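Local coordinates for effector protein B, substrate of the Dot/Icm secretion system (Legionella drancourtii, PDB 4JVS) that probably acts as a GTPase-activating protein delivered into host cells by the Dot/Icm secretion system, the chain here being its GAP domain, at residues Q32-L37 against G61-C66; C66-L71 against L125-P130. All coordinates share one frame; numbering follows the deposited sequence.

Interaction 1: residues Q32-L37 against G61-C66; sequences QPFPEL and GQLAKC
Cys66 reaches across to the first turn of helix 34-45, where its sulfur sits against the backbone of Phe34, 3.5 Å from SG to Phe34 N. SG lies anti to its own backbone N (chi1 -173°), which carries it out from helix 60-80. A small, polarisable thiol suits this place, because the CA atoms of Phe34 and Cys66 are 5.6 Å apart and little bulk fits between the two backbones. The tight part lies between the side chains of Phe34, Leu63 and Leu37 and is mainly apolar. The Phe34 ring turns its CD1-CE1 edge to Leu63, whose CD2 methyl lies near the ring plane, 3.4 Å from CE1. Leu37, one helical turn on from Pro33, adds its CD2 methyl, 4.0 Å from Cys66 SG and 4.2 Å from Leu63 CD2. Phe34 also touches Ile170 of helix 156-177 and stacks edge-to-face with Phe202.

The other side is loose. Gln32 is exposed and approaches through its carbonyl, with O 3.9 Å from Cys66 SG, while its CB points away. The CB of Pro33 also points away; this residue holds the N-cap position, where the missing N-H costs the helix no bond, and its O accepts from Leu37 N, closing the first turn. No hydrogen bond joins the segments. This is apolar helix-helix packing at a helix N-terminus, within the N-terminal subdomain of the LepB GAP domain.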
loop_
_atom_site.group_PDB
_atom_site.type_symbol
_atom_site.label_atom_id
_atom_site.label_comp_id
_atom_site.label_asym_id
_atom_site.label_seq_id
_atom_site.Cartn_x
_atom_site.Cartn_y
_atom_site.Cartn_z
ATOM N N GLN A 32 20.610 9.891 -14.937
ATOM C CA GLN A 32 19.803 11.007 -14.488
ATOM C C GLN A 32 18.764 10.631 -13.460
ATOM O O GLN A 32 18.181 9.576 -13.511
ATOM C CB GLN A 32 19.157 11.713 -15.673
ATOM C CG GLN A 32 20.081 11.836 -16.874
ATOM C CD GLN A 32 20.723 13.195 -17.051
ATOM O OE1 GLN A 32 20.947 13.933 -16.100
ATOM N NE2 GLN A 32 21.040 13.518 -18.282
ATOM N N PRO A 33 18.540 11.548 -12.543
ATOM C CA PRO A 33 17.656 11.397 -11.414
ATOM C C PRO A 33 16.219 11.408 -11.812
ATOM O O PRO A 33 15.906 11.852 -12.864
ATOM C CB PRO A 33 17.932 12.651 -10.622
ATOM C CG PRO A 33 19.296 13.007 -10.960
ATOM C CD PRO A 33 19.404 12.711 -12.396
ATOM N N PHE A 34 15.357 10.905 -10.952
ATOM C CA PHE A 34 13.922 10.866 -11.221
ATOM C C PHE A 34 13.302 12.216 -11.664
ATOM O O PHE A 34 12.555 12.244 -12.636
ATOM C CB PHE A 34 13.186 10.263 -10.011
ATOM C CG PHE A 34 11.764 9.861 -10.293
ATOM C CD1 PHE A 34 11.470 8.619 -10.844
ATOM C CD2 PHE A 34 10.723 10.719 -9.998
ATOM C CE1 PHE A 34 10.160 8.248 -11.096
ATOM C CE2 PHE A 34 9.416 10.358 -10.251
ATOM C CZ PHE A 34 9.133 9.115 -10.799
ATOM N N PRO A 35 13.610 13.304 -11.004
ATOM C CA PRO A 35 13.024 14.562 -11.393
ATOM C C PRO A 35 13.391 15.007 -12.787
ATOM O O PRO A 35 12.561 15.510 -13.489
ATOM C CB PRO A 35 13.627 15.512 -10.396
ATOM C CG PRO A 35 13.848 14.697 -9.231
ATOM C CD PRO A 35 14.395 13.463 -9.787
ATOM N N GLU A 36 14.632 14.856 -13.177
ATOM C CA GLU A 36 15.038 15.174 -14.525
ATOM C C GLU A 36 14.418 14.275 -15.548
ATOM O O GLU A 36 14.123 14.675 -16.636
ATOM C CB GLU A 36 16.536 15.159 -14.639
ATOM C CG GLU A 36 17.128 16.420 -14.087
ATOM C CD GLU A 36 16.388 17.638 -14.541
ATOM O OE1 GLU A 36 16.022 18.447 -13.687
ATOM O OE2 GLU A 36 16.186 17.779 -15.757
ATOM N N LEU A 37 14.277 13.028 -15.195
ATOM C CA LEU A 37 13.647 12.101 -16.056
ATOM C C LEU A 37 12.219 12.510 -16.314
ATOM O O LEU A 37 11.785 12.546 -17.420
ATOM C CB LEU A 37 13.677 10.774 -15.346
ATOM C CG LEU A 37 13.231 9.501 -16.001
ATOM C CD1 LEU A 37 13.935 9.356 -17.312
ATOM C CD2 LEU A 37 13.588 8.360 -15.106
ATOM N N GLY A 61 11.507 -1.907 -13.065
ATOM C CA GLY A 61 12.432 -2.123 -11.961
ATOM C C GLY A 61 13.461 -1.008 -11.797
ATOM O O GLY A 61 13.725 -0.553 -10.677
ATOM N N GLN A 62 14.044 -0.548 -12.901
ATOM C CA GLN A 62 14.988 0.569 -12.827
ATOM C C GLN A 62 14.273 1.890 -12.528
ATOM O O GLN A 62 14.826 2.768 -11.873
ATOM C CB GLN A 62 15.818 0.695 -14.113
ATOM C CG GLN A 62 16.489 -0.602 -14.585
ATOM C CD GLN A 62 17.619 -1.082 -13.682
ATOM O OE1 GLN A 62 18.600 -0.365 -13.455
ATOM N NE2 GLN A 62 17.495 -2.313 -13.179
ATOM N N LEU A 63 13.043 2.035 -13.015
ATOM C CA LEU A 63 12.289 3.246 -12.757
ATOM C C LEU A 63 12.001 3.323 -11.268
ATOM O O LEU A 63 12.073 4.398 -10.670
ATOM C CB LEU A 63 10.984 3.252 -13.544
ATOM C CG LEU A 63 10.546 4.585 -14.167
ATOM C CD1 LEU A 63 9.059 4.577 -14.473
ATOM C CD2 LEU A 63 10.893 5.730 -13.274
ATOM N N ALA A 64 11.683 2.176 -10.672
ATOM C CA ALA A 64 11.423 2.119 -9.240
ATOM C C ALA A 64 12.671 2.425 -8.393
ATOM O O ALA A 64 12.586 3.203 -7.443
ATOM C CB ALA A 64 10.806 0.783 -8.854
ATOM N N LYS A 65 13.821 1.836 -8.725
ATOM C CA LYS A 65 15.063 2.201 -8.028
ATOM C C LYS A 65 15.301 3.703 -8.128
ATOM O O LYS A 65 15.651 4.359 -7.152
ATOM C CB LYS A 65 16.279 1.445 -8.577
ATOM C CG LYS A 65 16.163 -0.082 -8.468
ATOM C CD LYS A 65 16.987 -0.819 -9.545
ATOM C CE LYS A 65 16.729 -2.338 -9.541
ATOM N NZ LYS A 65 17.209 -3.040 -8.298
ATOM N N CYS A 66 15.072 4.237 -9.316
ATOM C CA CYS A 66 15.298 5.643 -9.610
ATOM C C CYS A 66 14.411 6.549 -8.747
ATOM O O CYS A 66 14.874 7.547 -8.182
ATOM C CB CYS A 66 15.040 5.884 -11.099
ATOM S SG CYS A 66 15.452 7.520 -11.716
#

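Interaction 2: residues C66-L71 against L125-P130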
loop_
_atom_site.group_PDB
_atom_site.type_symbol
_atom_site.label_atom_id
_atom_site.label_comp_id
_atom_site.label_asym_id
_atom_site.label_seq_id
_atom_site.Cartn_x
_atom_site.Cartn_y
_atom_site.Cartn_z
ATOM N N CYS A 66 15.072 4.237 -9.316
ATOM C CA CYS A 66 15.298 5.643 -9.610
ATOM C C CYS A 66 14.411 6.549 -8.747
ATOM O O CYS A 66 14.874 7.547 -8.182
ATOM C CB CYS A 66 15.040 5.884 -11.099
ATOM S SG CYS A 66 15.452 7.520 -11.716
ATOM N N PHE A 67 13.136 6.199 -8.640
ATOM C CA PHE A 67 12.237 6.951 -7.778
ATOM C C PHE A 67 12.596 6.762 -6.300
ATOM O O PHE A 67 12.570 7.711 -5.508
ATOM C CB PHE A 67 10.783 6.549 -8.016
ATOM C CG PHE A 67 9.871 6.962 -6.912
ATOM C CD1 PHE A 67 9.478 8.279 -6.789
ATOM C CD2 PHE A 67 9.417 6.036 -5.984
ATOM C CE1 PHE A 67 8.648 8.668 -5.773
ATOM C CE2 PHE A 67 8.586 6.414 -4.973
ATOM C CZ PHE A 67 8.199 7.736 -4.862
ATOM N N ASN A 68 12.926 5.528 -5.934
ATOM C CA ASN A 68 13.296 5.222 -4.564
ATOM C C ASN A 68 14.542 5.976 -4.116
ATOM O O ASN A 68 14.623 6.407 -2.979
ATOM C CB ASN A 68 13.467 3.716 -4.381
ATOM C CG ASN A 68 12.165 2.956 -4.546
ATOM O OD1 ASN A 68 11.087 3.471 -4.243
ATOM N ND2 ASN A 68 12.256 1.726 -5.028
ATOM N N ASP A 69 15.511 6.141 -5.006
ATOM C CA ASP A 69 16.707 6.918 -4.677
ATOM C C ASP A 69 16.307 8.346 -4.340
ATOM O O ASP A 69 16.795 8.932 -3.373
ATOM C CB ASP A 69 17.698 6.949 -5.851
ATOM C CG ASP A 69 18.335 5.609 -6.121
ATOM O OD1 ASP A 69 18.164 4.687 -5.286
ATOM O OD2 ASP A 69 19.019 5.486 -7.167
ATOM N N TYR A 70 15.411 8.911 -5.134
ATOM C CA TYR A 70 14.953 10.275 -4.941
ATOM C C TYR A 70 14.198 10.445 -3.651
ATOM O O TYR A 70 14.444 11.360 -2.923
ATOM C CB TYR A 70 14.110 10.757 -6.118
ATOM C CG TYR A 70 13.525 12.119 -5.936
ATOM C CD1 TYR A 70 14.318 13.196 -5.828
ATOM C CD2 TYR A 70 12.180 12.314 -5.884
ATOM C CE1 TYR A 70 13.812 14.399 -5.658
ATOM C CE2 TYR A 70 11.672 13.526 -5.711
ATOM C CZ TYR A 70 12.493 14.563 -5.594
ATOM O OH TYR A 70 12.028 15.813 -5.417
ATOM N N LEU A 71 13.265 9.546 -3.390
ATOM C CA LEU A 71 12.557 9.485 -2.122
ATOM C C LEU A 71 13.534 9.442 -0.965
ATOM O O LEU A 71 13.361 10.143 0.030
ATOM C CB LEU A 71 11.694 8.228 -2.067
ATOM C CG LEU A 71 10.314 8.340 -1.414
ATOM C CD1 LEU A 71 9.946 7.027 -0.745
ATOM C CD2 LEU A 71 10.245 9.489 -0.418
ATOM N N LEU A 125 6.109 3.857 3.577
ATOM C CA LEU A 125 4.761 3.987 3.046
ATOM C C LEU A 125 4.754 4.426 1.597
ATOM O O LEU A 125 3.684 4.594 1.009
ATOM C CB LEU A 125 3.961 5.001 3.863
ATOM C CG LEU A 125 3.672 4.551 5.289
ATOM C CD1 LEU A 125 2.940 5.630 6.087
ATOM C CD2 LEU A 125 2.891 3.267 5.238
ATOM N N SER A 126 5.935 4.623 1.018
ATOM C CA SER A 126 5.998 5.188 -0.322
ATOM C C SER A 126 7.063 4.602 -1.258
ATOM O O SER A 126 7.116 4.960 -2.432
ATOM C CB SER A 126 6.127 6.706 -0.227
ATOM O OG SER A 126 4.930 7.269 0.301
ATOM N N ILE A 127 7.894 3.692 -0.758
ATOM C CA ILE A 127 8.892 3.048 -1.603
ATOM C C ILE A 127 8.284 1.955 -2.490
ATOM O O ILE A 127 7.528 1.099 -2.028
ATOM C CB ILE A 127 10.106 2.537 -0.784
ATOM C CG1 ILE A 127 11.099 3.685 -0.580
ATOM C CG2 ILE A 127 10.808 1.383 -1.492
ATOM C CD1 ILE A 127 12.343 3.308 0.173
ATOM N N VAL A 128 8.606 2.015 -3.776
ATOM C CA VAL A 128 8.085 1.071 -4.746
ATOM C C VAL A 128 9.043 -0.097 -4.890
ATOM O O VAL A 128 10.200 0.086 -5.268
ATOM C CB VAL A 128 7.903 1.728 -6.130
ATOM C CG1 VAL A 128 7.105 0.828 -7.035
ATOM C CG2 VAL A 128 7.220 3.070 -5.991
ATOM N N ASP A 129 8.554 -1.294 -4.586
ATOM C CA ASP A 129 9.349 -2.507 -4.694
ATOM C C ASP A 129 9.710 -2.759 -6.144
ATOM O O ASP A 129 8.828 -2.982 -6.975
ATOM C CB ASP A 129 8.558 -3.701 -4.155
ATOM C CG ASP A 129 9.381 -4.971 -4.115
ATOM O OD1 ASP A 129 8.838 -6.053 -4.448
ATOM O OD2 ASP A 129 10.574 -4.877 -3.745
ATOM N N PRO A 130 11.011 -2.716 -6.459
ATOM C CA PRO A 130 11.469 -2.972 -7.833
ATOM C C PRO A 130 11.021 -4.344 -8.373
ATOM O O PRO A 130 10.684 -4.449 -9.550
ATOM C CB PRO A 130 12.999 -2.901 -7.709
ATOM C CG PRO A 130 13.245 -2.004 -6.525
ATOM C CD PRO A 130 12.112 -2.292 -5.570
#
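Asn68 meets the extended backbone at Val128 with both ends of its carboxamide. Its OD1 accepts from Val128 N at 2.9 Å, the donor lying in the carbonyl plane on a lone pair, and its ND2 gives a nearly straight bond (171°) to Val128 O at 2.6 Å. Asparagine suits the place because one flat group supplies a donor and an acceptor, satisfying the N-H and C=O of a single residue in a segment without regular secondary structure. The two bonds fix the amide's rotation, and Ile127 CG2 packs 3.5 Å from OD1.

Apolar groups flank this pair. Leu71, one turn along the helix, sets CD1 3.5 Å from Ile127 CG1. The Phe67 ring edge meets Ser126 O, 3.3 Å from CE2, while Val128 CG2 lies obliquely 3.7 Å from CD2. Phe67 and Leu71 suit a buried site as apolar surface, and beta-branched Ile127 and Val128 suit an extended backbone. Further out, Phe34 packs edge-to-face on Phe67, and Val128 also touches Ala64.

The contact thus ties helix 60-80 to the loop between helix 118-124 and strand 135-136, with helix 156-177 touching Ser126 through Ala164 and Val128 through Gln168.

Both interactions use helix 60-80, and their ranges overlap at Cys66, which makes contacts across interaction 1 but none across interaction 2. Interaction 1 engages the start of helix 34-45, interaction 2 the loop 125-130. Interaction 1 lies farther out, about 16 Å from the chain centre to its own, and is partly buried; interaction 2 lies about 7 Å from it and is buried. The outer contact has no hydrogen bond across it and rests mainly on apolar packing, whereas the inner one also satisfies polar backbone of an irregular segment. They touch where Phe34 CD1 lies 3.6 Å from Phe67 CB. The Ser126 side chain of interaction 2 is about 12 Å from bound aluminum fluoride, and a chain of another protein packs on this loop.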